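Local coordinates for flagellar motor switch protein FliG (Aquifex aeolicus, PDB 3HJL) that probably forms part of the rotor-mounted switch complex at the base of the flagellum, contacting motor components that set the direction of rotation, at residues 228-231 and 232-236; 270-273 and 274-277. All coordinates share one frame; numbering follows the deposited sequence.

Interaction 1 of 2, residues 228-231 and 232-236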
# COMPACT_ATOMS: atom_id res chain seq x y z
N LEU A 228 11.59 -17.73 -5.82
CA LEU A 228 10.18 -18.10 -5.76
C LEU A 228 9.53 -18.00 -7.14
O LEU A 228 8.70 -18.84 -7.48
CB LEU A 228 9.44 -17.22 -4.74
CG LEU A 228 8.14 -17.77 -4.12
CD1 LEU A 228 7.85 -17.10 -2.78
CD2 LEU A 228 6.95 -17.63 -5.07
N LEU A 229 9.90 -16.98 -7.92
CA LEU A 229 9.32 -16.78 -9.27
C LEU A 229 9.82 -17.87 -10.23
O LEU A 229 9.03 -18.43 -10.99
CB LEU A 229 9.66 -15.39 -9.84
CG LEU A 229 8.64 -14.68 -10.76
CD1 LEU A 229 9.33 -13.57 -11.57
CD2 LEU A 229 7.88 -15.61 -11.69
N GLU A 230 11.12 -18.16 -10.18
CA GLU A 230 11.72 -19.24 -10.98
C GLU A 230 10.95 -20.53 -10.79
O GLU A 230 10.58 -21.18 -11.75
CB GLU A 230 13.18 -19.47 -10.55
CG GLU A 230 13.91 -20.60 -11.32
CD GLU A 230 15.16 -21.09 -10.61
OE1 GLU A 230 15.09 -21.41 -9.40
OE2 GLU A 230 16.20 -21.24 -11.28
N GLU A 231 10.70 -20.89 -9.53
CA GLU A 231 10.00 -22.13 -9.20
C GLU A 231 8.56 -22.14 -9.71
O GLU A 231 8.11 -23.16 -10.23
CB GLU A 231 10.05 -22.39 -7.69
CG GLU A 231 9.22 -23.59 -7.17
CD GLU A 231 9.67 -24.95 -7.69
OE1 GLU A 231 9.13 -25.96 -7.20
OE2 GLU A 231 10.57 -25.03 -8.56
N ARG A 232 7.85 -21.02 -9.57
CA ARG A 232 6.48 -20.91 -10.09
C ARG A 232 6.43 -21.05 -11.61
O ARG A 232 5.47 -21.60 -12.15
CB ARG A 232 5.81 -19.61 -9.64
CG ARG A 232 5.47 -19.60 -8.15
CD ARG A 232 4.66 -18.39 -7.71
NE ARG A 232 5.16 -17.12 -8.25
CZ ARG A 232 4.60 -16.40 -9.23
NH1 ARG A 232 3.46 -16.77 -9.83
NH2 ARG A 232 5.18 -15.26 -9.61
N ILE A 233 7.47 -20.57 -12.30
CA ILE A 233 7.60 -20.76 -13.74
C ILE A 233 7.83 -22.24 -14.08
O ILE A 233 7.15 -22.78 -14.95
CB ILE A 233 8.76 -19.91 -14.36
CG1 ILE A 233 8.44 -18.42 -14.27
CG2 ILE A 233 8.97 -20.28 -15.83
CD1 ILE A 233 9.65 -17.53 -14.54
N ARG A 234 8.76 -22.89 -13.36
CA ARG A 234 9.09 -24.31 -13.61
C ARG A 234 7.90 -25.25 -13.37
O ARG A 234 7.77 -26.26 -14.05
CB ARG A 234 10.26 -24.79 -12.74
CG ARG A 234 11.57 -24.01 -12.92
CD ARG A 234 12.75 -24.75 -12.30
NE ARG A 234 13.68 -25.24 -13.33
CZ ARG A 234 14.77 -24.60 -13.76
NH1 ARG A 234 15.17 -23.42 -13.23
NH2 ARG A 234 15.50 -25.14 -14.73
N GLU A 235 7.07 -24.93 -12.38
CA GLU A 235 5.81 -25.65 -12.13
C GLU A 235 4.90 -25.66 -13.37
O GLU A 235 4.28 -26.67 -13.69
CB GLU A 235 5.06 -25.03 -10.95
CG GLU A 235 5.68 -25.35 -9.59
CD GLU A 235 5.01 -24.62 -8.42
OE1 GLU A 235 4.12 -23.76 -8.66
OE2 GLU A 235 5.37 -24.92 -7.25
N LYS A 236 4.86 -24.54 -14.08
CA LYS A 236 4.08 -24.42 -15.32
C LYS A 236 4.75 -25.05 -16.54
O LYS A 236 4.06 -25.34 -17.53
CB LYS A 236 3.76 -22.96 -15.60
CG LYS A 236 2.96 -22.26 -14.50
CD LYS A 236 1.58 -22.84 -14.34
CE LYS A 236 0.73 -21.99 -13.45
NZ LYS A 236 -0.61 -22.59 -13.29

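Interaction 2 of 2, residues 270-273 and 274-277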
# COMPACT_ATOMS: atom_id res chain seq x y z
N ALA A 270 -7.88 -37.05 -12.72
CA ALA A 270 -7.14 -37.06 -13.99
C ALA A 270 -8.08 -37.43 -15.15
O ALA A 270 -9.06 -38.16 -14.94
CB ALA A 270 -5.99 -38.05 -13.93
N PRO A 271 -7.80 -36.90 -16.37
CA PRO A 271 -8.57 -37.31 -17.55
C PRO A 271 -8.42 -38.79 -17.87
O PRO A 271 -7.41 -39.40 -17.49
CB PRO A 271 -7.97 -36.46 -18.68
CG PRO A 271 -7.32 -35.33 -18.00
CD PRO A 271 -6.81 -35.86 -16.72
N GLU A 272 -9.39 -39.35 -18.58
CA GLU A 272 -9.44 -40.79 -18.84
C GLU A 272 -8.24 -41.30 -19.65
O GLU A 272 -7.76 -42.42 -19.40
CB GLU A 272 -10.75 -41.16 -19.55
CG GLU A 272 -11.05 -42.67 -19.61
CD GLU A 272 -11.11 -43.32 -18.23
OE1 GLU A 272 -10.59 -44.45 -18.08
OE2 GLU A 272 -11.65 -42.69 -17.29
N ASP A 273 -7.77 -40.51 -20.60
CA ASP A 273 -6.62 -40.90 -21.43
C ASP A 273 -5.30 -40.97 -20.65
O ASP A 273 -4.43 -41.77 -20.98
CB ASP A 273 -6.50 -40.00 -22.67
CG ASP A 273 -6.15 -38.56 -22.32
OD1 ASP A 273 -6.94 -37.90 -21.62
OD2 ASP A 273 -5.12 -38.09 -22.82
N ILE A 274 -5.16 -40.14 -19.61
CA ILE A 274 -3.99 -40.17 -18.73
C ILE A 274 -4.09 -41.36 -17.76
O ILE A 274 -3.08 -41.98 -17.42
CB ILE A 274 -3.78 -38.81 -17.98
CG1 ILE A 274 -3.49 -37.69 -18.99
CG2 ILE A 274 -2.64 -38.90 -16.97
CD1 ILE A 274 -3.39 -36.30 -18.36
N LYS A 275 -5.32 -41.68 -17.32
CA LYS A 275 -5.55 -42.90 -16.54
C LYS A 275 -5.08 -44.11 -17.34
O LYS A 275 -4.27 -44.90 -16.86
CB LYS A 275 -7.03 -43.09 -16.18
CG LYS A 275 -7.58 -42.22 -15.08
CD LYS A 275 -9.06 -42.54 -14.87
CE LYS A 275 -9.62 -41.89 -13.62
NZ LYS A 275 -11.06 -42.22 -13.39
N GLN A 276 -5.60 -44.24 -18.56
CA GLN A 276 -5.25 -45.36 -19.45
C GLN A 276 -3.76 -45.39 -19.82
O GLN A 276 -3.22 -46.46 -20.10
CB GLN A 276 -6.11 -45.37 -20.72
CG GLN A 276 -7.60 -45.62 -20.50
CD GLN A 276 -7.90 -46.94 -19.79
OE1 GLN A 276 -7.14 -47.91 -19.89
NE2 GLN A 276 -9.01 -46.96 -19.05
N LYS A 277 -3.12 -44.23 -19.83
CA LYS A 277 -1.69 -44.14 -20.11
C LYS A 277 -0.86 -44.88 -19.06
O LYS A 277 0.11 -45.57 -19.40
CB LYS A 277 -1.26 -42.67 -20.19
CG LYS A 277 0.12 -42.47 -20.71
CD LYS A 277 0.24 -41.20 -21.55
CE LYS A 277 1.58 -41.14 -22.27
NZ LYS A 277 1.77 -42.25 -23.25

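Interaction 1 of 2, residues 228-231 and 232-236
Glu230 and Arg234 lie side by side one turn apart on helix 227-237, pointing the same way, and join in a salt bridge in which Glu230 OE2 stands 3.1 Å from Arg234 NH1. The carboxylate comes to the edge of the guanidinium, close to its plane, but the two flat groups are turned 81° against each other, so a single oxygen meets a single nitrogen and no paired, two-pronged contact forms. The remaining terminal nitrogen, Arg234 NH2, makes a salt bridge to Glu216 of helix 212-225, which ties this arginine to the neighbouring helix as well.

A second arginine is used differently. Arg232 bends at chi3 (-45°) and folds back along the preceding turn, where its CD packs 3.6 Å from Leu228 CD2. That methyl sits at the edge of the guanidinium, while Leu229 CD2 approaches the same group obliquely, 3.4 Å from Arg232 NH2. Leu229 CD2 also touches Ile233 CG1, at 3.9 Å, and the buried Ile233 carries the apolar face on to Leu207, Leu219 and Ile222 of the two preceding helices.

Beneath the side chains runs the regular i to i+4 ladder, represented by Arg234 N to Glu230 O at 3.0 Å. On a further face Glu231 OE1 comes within 3.9 Å of Glu235 OE2, two like charges whose mutual repulsion is probably eased by Arg317 of helix 302-320, a weak, long partner of Glu231. Ile233 thus gives the helix an apolar attachment to its neighbours, Arg234 adds an ionic one, and Arg232 lays its aliphatic part along Leu228.

Interaction 2 of 2, residues 270-273 and 274-277
Pro271 occupies the N-cap position of helix 272-279, and its carbonyl oxygen opens the helical ladder by accepting Lys275 N at 3.1 Å, with a weak, more bent bond from Ile274 N beside it. One residue further on, Gln276 N donates almost straight (170°) to Glu272 O.

The side chain of Glu272 reaches two partners in the following turn. Its chain bends at chi2 (58°), which turns the carboxylate along the helix toward that turn, where OE1 receives a hydrogen bond from Gln276 NE2 at 3.1 Å. The nitrogen meets this oxygen nearly along its C-O axis, and the oxygen lies close to the amide plane of Gln276, although carboxylate and amide are twisted 40° apart. The other oxygen, Glu272 OE2, faces Lys275, whose extended chain crosses it obliquely: OE2 is 3.5 Å from Lys275 CD but 4.0 Å from NZ, a long salt bridge in which the methylene comes nearer than the charge. With an alanine at Lys275, the OE2 side of the Glu272 carboxylate would probably lose its positive mate in this turn and the cover of the lysine methylenes.

On another face the Pro271 ring and Ile274 run alongside each other, CD to CD1 at 3.8 Å, and both touch Arg244. Asp273 turns its carboxylate to the same arginine, and OD2 forms a salt bridge with Arg244 NE. The first turn is therefore held by two kinds of chemistry: a surface polar group in which one glutamate joins an amide and, loosely, an ammonium, and an apolar and ionic attachment to Arg244. Negative side chains at this N-terminal end are also likely to be favoured by the helix dipole.

Both interactions lie in the FliG C-terminal domain, in series along the chain: interaction 1 on helix 227-237, interaction 2 at the start of helix 272-279, with helices 248-255 and 260-268 between them. Their centres are 25 Å apart and their nearest atoms about 13 Å, so neither touches the other, and both stand on the same side of the chain's centre, well away from the EHPQR motif. Helix 227-237 packs against helices 199-209, 212-225 and 302-320, whereas the second site leans on the loop around Phe240, Glu241 and Arg244. The two contacts are thus separate local features on different helices of this elongated, all-helical protein.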